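Local coordinates for Wnt inhibitor of Dorsal protein (Drosophila melanogaster, PDB 4KRR) that probably acts as a secreted Wnt-family ligand for frizzled receptors, represented here by its N-terminal domain and linker, at residues P46-P51 with G113-N118; D170-L175 with L194-D199. One frame throughout, in Å; residues are numbered along the deposited sequence.

Contact 1 of 2, residues P46-P51 with G113-N118; sequences PEENSP and GAIGHN
I115 reaches from its helix to the backbone of E47 and E48, and its longer branch does the touching. I115 points its CB toward the loop. At CB the side chain forks. CG1 stands anti to the carbonyl carbon (chi1 -61°) and takes the loop side. CG1 comes alongside E48, with E48 CA at 4.1 Å, E48 O at about the same distance and E48 CB a little farther off. One atom on, CD1 ends the branch. It lies 4.0 Å from E47 O and 4.4 Å from P51 CG. The branch thus meets two main-chain carbonyl oxygens as well as carbon atoms. P51 CG also meets A114 CB, at 4.2 Å, so the proline ring bears on two successive side chains of the helix.

The segment 46-51 is a loop between helix 36-44 and helix 53-75, in the mainly helical N-terminal domain of the Wnt fold. Its partner belongs to helix 113-127. No direct hydrogen bond joins the two segments. A water lies between them instead. It accepts a weak bond from A114 N at 2.9 Å and sits 3.2 Å from E48 O.

The loop is braced from within by E47. Its OE2 takes S50 N through the anti lone pair, 2.9 Å away and nearly straight (170°). N49 N makes a weak second bond to the same OE2. The two bonds hold the turn from E47 to S50 just ahead of P51. The poorly ordered E48 carboxylate forms a long, weak ion pair with R119, farther along the helix. P51 has backbone hydrogen bonds to M197 and Q198.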
loop_
_atom_site.group_PDB
_atom_site.type_symbol
_atom_site.label_atom_id
_atom_site.label_comp_id
_atom_site.label_asym_id
_atom_site.label_seq_id
_atom_site.Cartn_x
_atom_site.Cartn_y
_atom_site.Cartn_z
ATOM N N PRO A 46 4.843 1.828 15.405
ATOM C CA PRO A 46 3.427 2.057 15.098
ATOM C C PRO A 46 2.518 1.796 16.290
ATOM O O PRO A 46 2.780 0.894 17.085
ATOM C CB PRO A 46 3.146 1.052 13.975
ATOM C CG PRO A 46 4.138 -0.033 14.187
ATOM C CD PRO A 46 5.374 0.635 14.721
ATOM N N GLU A 47 1.468 2.598 16.415
ATOM C CA GLU A 47 0.456 2.377 17.436
ATOM C C GLU A 47 -0.427 1.217 17.000
ATOM O O GLU A 47 -1.078 1.285 15.958
ATOM C CB GLU A 47 -0.388 3.636 17.630
ATOM C CG GLU A 47 -1.582 3.440 18.541
ATOM C CD GLU A 47 -1.180 3.082 19.953
ATOM O OE1 GLU A 47 -0.179 3.646 20.445
ATOM O OE2 GLU A 47 -1.865 2.235 20.567
ATOM N N GLU A 48 -0.443 0.150 17.792
ATOM C CA GLU A 48 -1.155 -1.060 17.400
ATOM C C GLU A 48 -2.258 -1.448 18.379
ATOM O O GLU A 48 -3.051 -2.350 18.106
ATOM C CB GLU A 48 -0.172 -2.219 17.202
ATOM C CG GLU A 48 0.810 -1.999 16.056
ATOM C CD GLU A 48 1.741 -3.176 15.841
ATOM O OE1 GLU A 48 2.135 -3.816 16.839
ATOM O OE2 GLU A 48 2.076 -3.461 14.671
ATOM N N ASN A 49 -2.314 -0.763 19.514
ATOM C CA ASN A 49 -3.352 -1.036 20.502
ATOM C C ASN A 49 -4.620 -0.236 20.228
ATOM O O ASN A 49 -5.715 -0.792 20.166
ATOM C CB ASN A 49 -2.840 -0.770 21.918
ATOM C CG ASN A 49 -1.695 -1.685 22.303
ATOM O OD1 ASN A 49 -0.646 -1.230 22.757
ATOM N ND2 ASN A 49 -1.890 -2.985 22.114
ATOM N N SER A 50 -4.468 1.071 20.056
ATOM C CA SER A 50 -5.610 1.929 19.774
ATOM C C SER A 50 -5.232 3.031 18.792
ATOM O O SER A 50 -5.086 4.188 19.179
ATOM C CB SER A 50 -6.153 2.534 21.073
ATOM O OG SER A 50 -7.306 3.318 20.826
ATOM N N PRO A 51 -5.078 2.673 17.509
ATOM C CA PRO A 51 -4.622 3.633 16.500
ATOM C C PRO A 51 -5.679 4.677 16.169
ATOM O O PRO A 51 -6.871 4.363 16.124
ATOM C CB PRO A 51 -4.358 2.752 15.280
ATOM C CG PRO A 51 -5.284 1.602 15.448
ATOM C CD PRO A 51 -5.356 1.347 16.925
ATOM N N GLY A 113 -7.138 -7.191 15.407
ATOM C CA GLY A 113 -7.893 -5.986 15.699
ATOM C C GLY A 113 -8.037 -5.091 14.479
ATOM O O GLY A 113 -8.296 -5.569 13.374
ATOM N N ALA A 114 -7.858 -3.791 14.683
ATOM C CA ALA A 114 -7.974 -2.817 13.604
ATOM C C ALA A 114 -6.838 -2.978 12.600
ATOM O O ALA A 114 -7.041 -2.858 11.393
ATOM C CB ALA A 114 -7.982 -1.405 14.167
ATOM N N ILE A 115 -5.643 -3.250 13.116
ATOM C CA ILE A 115 -4.460 -3.446 12.286
ATOM C C ILE A 115 -4.657 -4.569 11.271
ATOM O O ILE A 115 -4.409 -4.387 10.080
ATOM C CB ILE A 115 -3.220 -3.758 13.145
ATOM C CG1 ILE A 115 -2.929 -2.597 14.097
ATOM C CG2 ILE A 115 -2.016 -4.032 12.262
ATOM C CD1 ILE A 115 -2.631 -1.292 13.394
ATOM N N GLY A 116 -5.109 -5.724 11.750
ATOM C CA GLY A 116 -5.332 -6.873 10.893
ATOM C C GLY A 116 -6.344 -6.594 9.798
ATOM O O GLY A 116 -6.140 -6.962 8.641
ATOM N N HIS A 117 -7.438 -5.934 10.164
ATOM C CA HIS A 117 -8.488 -5.619 9.207
ATOM C C HIS A 117 -7.984 -4.670 8.131
ATOM O O HIS A 117 -8.276 -4.848 6.949
ATOM C CB HIS A 117 -9.694 -4.999 9.910
ATOM C CG HIS A 117 -10.732 -4.477 8.968
ATOM N ND1 HIS A 117 -11.617 -5.298 8.305
ATOM C CD2 HIS A 117 -11.018 -3.214 8.567
ATOM C CE1 HIS A 117 -12.409 -4.565 7.541
ATOM N NE2 HIS A 117 -12.067 -3.297 7.683
ATOM N N ASN A 118 -7.226 -3.662 8.549
ATOM C CA ASN A 118 -6.740 -2.644 7.626
ATOM C C ASN A 118 -5.732 -3.193 6.625
ATOM O O ASN A 118 -5.677 -2.744 5.484
ATOM C CB ASN A 118 -6.151 -1.454 8.388
ATOM C CG ASN A 118 -7.214 -0.647 9.113
ATOM O OD1 ASN A 118 -8.390 -0.682 8.749
ATOM N ND2 ASN A 118 -6.804 0.087 10.142
HETATM O O HOH W 1 -5.737 -3.171 16.526
#

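Contact 2 of 2, residues D170-L175 with L194-D199; sequences DDAIQL and LVFMQD
F196 and Q174 lie on the same face of the sheet, and their first torsions set how they meet. F196 CG lies between the backbone N and the carbonyl carbon (chi1 66°). The end of this side chain comes nearer to segment 170-175 than its base does. Q174 CG is anti to its backbone N (chi1 -171°), and the chain beyond it is extended. Q174 CB sits over one face of the ring, 3.9 Å from the centroid, in a CH-pi contact. The anti CG carries the chain on past F196 CE2, and CD lies 3.4 Å from that atom. The amide is inclined 32° to the ring. A172 CB comes to the ring edge, near its plane, 3.8 Å from CD1.

The backbones form a small parallel sheet of two strands, 173-174 and 195-196. Strand 173-174 comes two residues after helix 158-170, and the chain between the strands has no regular helix or strand. I173 N binds L194 O at 2.9 Å and I173 O takes F196 N, so I173 brackets V195. F196 in turn brackets Q174, since F196 O accepts L175 N at 2.8 Å.

The amide of Q174 ties down the chain beyond strand 195-196. NE2 gives a short bond of 2.7 Å to D199 OD1. The oxygen lies close to the amide plane, whereas the donor approaches from above the carboxylate plane. NE2 also makes a weak bond to M197 O.

The V195 side chain lies on the other face of the sheet from Q174 and F196. L175 CD1 packs against V195 CB at 3.8 Å, the two side chains meeting at a slant. I173 CB stands 4.3 Å from V195 CG1. The F196 side chain also touches R53 and V56 of helix 53-75.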
loop_
_atom_site.group_PDB
_atom_site.type_symbol
_atom_site.label_atom_id
_atom_site.label_comp_id
_atom_site.label_asym_id
_atom_site.label_seq_id
_atom_site.Cartn_x
_atom_site.Cartn_y
_atom_site.Cartn_z
ATOM N N ASP A 170 -10.512 9.258 4.534
ATOM C CA ASP A 170 -11.612 10.194 4.767
ATOM C C ASP A 170 -12.873 9.477 5.235
ATOM O O ASP A 170 -13.630 10.008 6.047
ATOM C CB ASP A 170 -11.939 10.987 3.497
ATOM C CG ASP A 170 -10.825 11.933 3.083
ATOM O OD1 ASP A 170 -9.991 12.298 3.937
ATOM O OD2 ASP A 170 -10.794 12.319 1.897
ATOM N N ASP A 171 -13.097 8.276 4.712
ATOM C CA ASP A 171 -14.327 7.538 4.980
ATOM C C ASP A 171 -14.136 6.439 6.020
ATOM O O ASP A 171 -14.955 5.525 6.124
ATOM C CB ASP A 171 -14.870 6.930 3.685
ATOM C CG ASP A 171 -15.236 7.983 2.656
ATOM O OD1 ASP A 171 -15.696 9.074 3.054
ATOM O OD2 ASP A 171 -15.065 7.716 1.448
ATOM N N ALA A 172 -13.055 6.532 6.789
ATOM C CA ALA A 172 -12.727 5.519 7.787
ATOM C C ALA A 172 -13.786 5.418 8.882
ATOM O O ALA A 172 -14.426 6.411 9.235
ATOM C CB ALA A 172 -11.361 5.800 8.395
ATOM N N ILE A 173 -13.962 4.214 9.417
ATOM C CA ILE A 173 -14.953 3.974 10.460
ATOM C C ILE A 173 -14.303 3.908 11.834
ATOM O O ILE A 173 -13.331 3.178 12.038
ATOM C CB ILE A 173 -15.706 2.653 10.225
ATOM C CG1 ILE A 173 -16.280 2.609 8.809
ATOM C CG2 ILE A 173 -16.805 2.467 11.270
ATOM C CD1 ILE A 173 -16.920 1.285 8.457
ATOM N N GLN A 174 -14.843 4.669 12.780
ATOM C CA GLN A 174 -14.336 4.631 14.143
ATOM C C GLN A 174 -15.017 3.528 14.943
ATOM O O GLN A 174 -16.238 3.376 14.903
ATOM C CB GLN A 174 -14.513 5.980 14.839
ATOM C CG GLN A 174 -13.814 6.053 16.188
ATOM C CD GLN A 174 -13.689 7.471 16.702
ATOM O OE1 GLN A 174 -14.247 8.404 16.127
ATOM N NE2 GLN A 174 -12.949 7.642 17.791
ATOM N N LEU A 175 -14.212 2.761 15.669
ATOM C CA LEU A 175 -14.719 1.644 16.452
ATOM C C LEU A 175 -14.706 1.981 17.934
ATOM O O LEU A 175 -13.760 2.589 18.434
ATOM C CB LEU A 175 -13.876 0.394 16.199
ATOM C CG LEU A 175 -13.721 -0.043 14.742
ATOM C CD1 LEU A 175 -12.859 -1.293 14.661
ATOM C CD2 LEU A 175 -15.081 -0.280 14.101
ATOM N N LEU A 194 -11.433 1.317 5.899
ATOM C CA LEU A 194 -10.418 1.319 6.942
ATOM C C LEU A 194 -11.088 1.598 8.279
ATOM O O LEU A 194 -12.125 2.263 8.334
ATOM C CB LEU A 194 -9.360 2.387 6.662
ATOM C CG LEU A 194 -8.476 2.202 5.427
ATOM C CD1 LEU A 194 -7.692 3.478 5.141
ATOM C CD2 LEU A 194 -7.533 1.025 5.622
ATOM N N VAL A 195 -10.502 1.091 9.357
ATOM C CA VAL A 195 -11.047 1.331 10.686
ATOM C C VAL A 195 -9.996 1.911 11.623
ATOM O O VAL A 195 -8.807 1.630 11.487
ATOM C CB VAL A 195 -11.639 0.042 11.310
ATOM C CG1 VAL A 195 -12.816 -0.459 10.483
ATOM C CG2 VAL A 195 -10.571 -1.036 11.445
ATOM N N PHE A 196 -10.445 2.737 12.561
ATOM C CA PHE A 196 -9.583 3.244 13.620
ATOM C C PHE A 196 -10.355 3.235 14.931
ATOM O O PHE A 196 -11.566 3.009 14.940
ATOM C CB PHE A 196 -9.050 4.647 13.296
ATOM C CG PHE A 196 -10.108 5.713 13.247
ATOM C CD1 PHE A 196 -10.901 5.870 12.121
ATOM C CD2 PHE A 196 -10.288 6.577 14.314
ATOM C CE1 PHE A 196 -11.869 6.855 12.072
ATOM C CE2 PHE A 196 -11.252 7.566 14.269
ATOM C CZ PHE A 196 -12.041 7.705 13.149
ATOM N N MET A 197 -9.655 3.481 16.034
ATOM C CA MET A 197 -10.261 3.344 17.355
ATOM C C MET A 197 -10.190 4.627 18.178
ATOM O O MET A 197 -11.153 4.996 18.850
ATOM C CB MET A 197 -9.604 2.187 18.111
ATOM C CG MET A 197 -9.792 0.834 17.430
ATOM S SD MET A 197 -8.678 -0.455 18.019
ATOM C CE MET A 197 -9.053 -0.465 19.771
ATOM N N GLN A 198 -9.053 5.310 18.116
ATOM C CA GLN A 198 -8.819 6.468 18.969
ATOM C C GLN A 198 -9.095 7.785 18.255
ATOM O O GLN A 198 -8.912 7.898 17.043
ATOM C CB GLN A 198 -7.378 6.459 19.484
ATOM C CG GLN A 198 -7.091 7.485 20.570
ATOM C CD GLN A 198 -7.522 7.012 21.941
ATOM O OE1 GLN A 198 -7.652 7.804 22.874
ATOM N NE2 GLN A 198 -7.736 5.707 22.074
ATOM N N ASP A 199 -9.537 8.781 19.016
ATOM C CA ASP A 199 -9.660 10.133 18.496
ATOM C C ASP A 199 -8.280 10.708 18.211
ATOM O O ASP A 199 -7.282 10.280 18.795
ATOM C CB ASP A 199 -10.402 11.034 19.487
ATOM C CG ASP A 199 -11.901 10.818 19.462
ATOM O OD1 ASP A 199 -12.401 10.244 18.473
ATOM O OD2 ASP A 199 -12.580 11.234 20.425
#

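The two contacts are neighbours, with centres about 10 Å apart, and both are partly buried. Two polar pairs, probably hydrogen bonds, tie them together. N118 OD1 lies 2.8 Å from V195 N, and S50 OG lies 2.7 Å from Q198 NE2. Segment 194-199 is thus fastened to both segments of contact 1. Contact 1 is the smaller, burying 166 Å² against 500 Å². It sets a loop on a helix through apolar contacts and a water, with P51 and A114 buried. Contact 2 pairs two short strands by direct backbone hydrogen bonds. Its buried L194, V195 and F196 side chains lie on helices 53-75 and 113-127, while E48, Q174 and D199 are exposed.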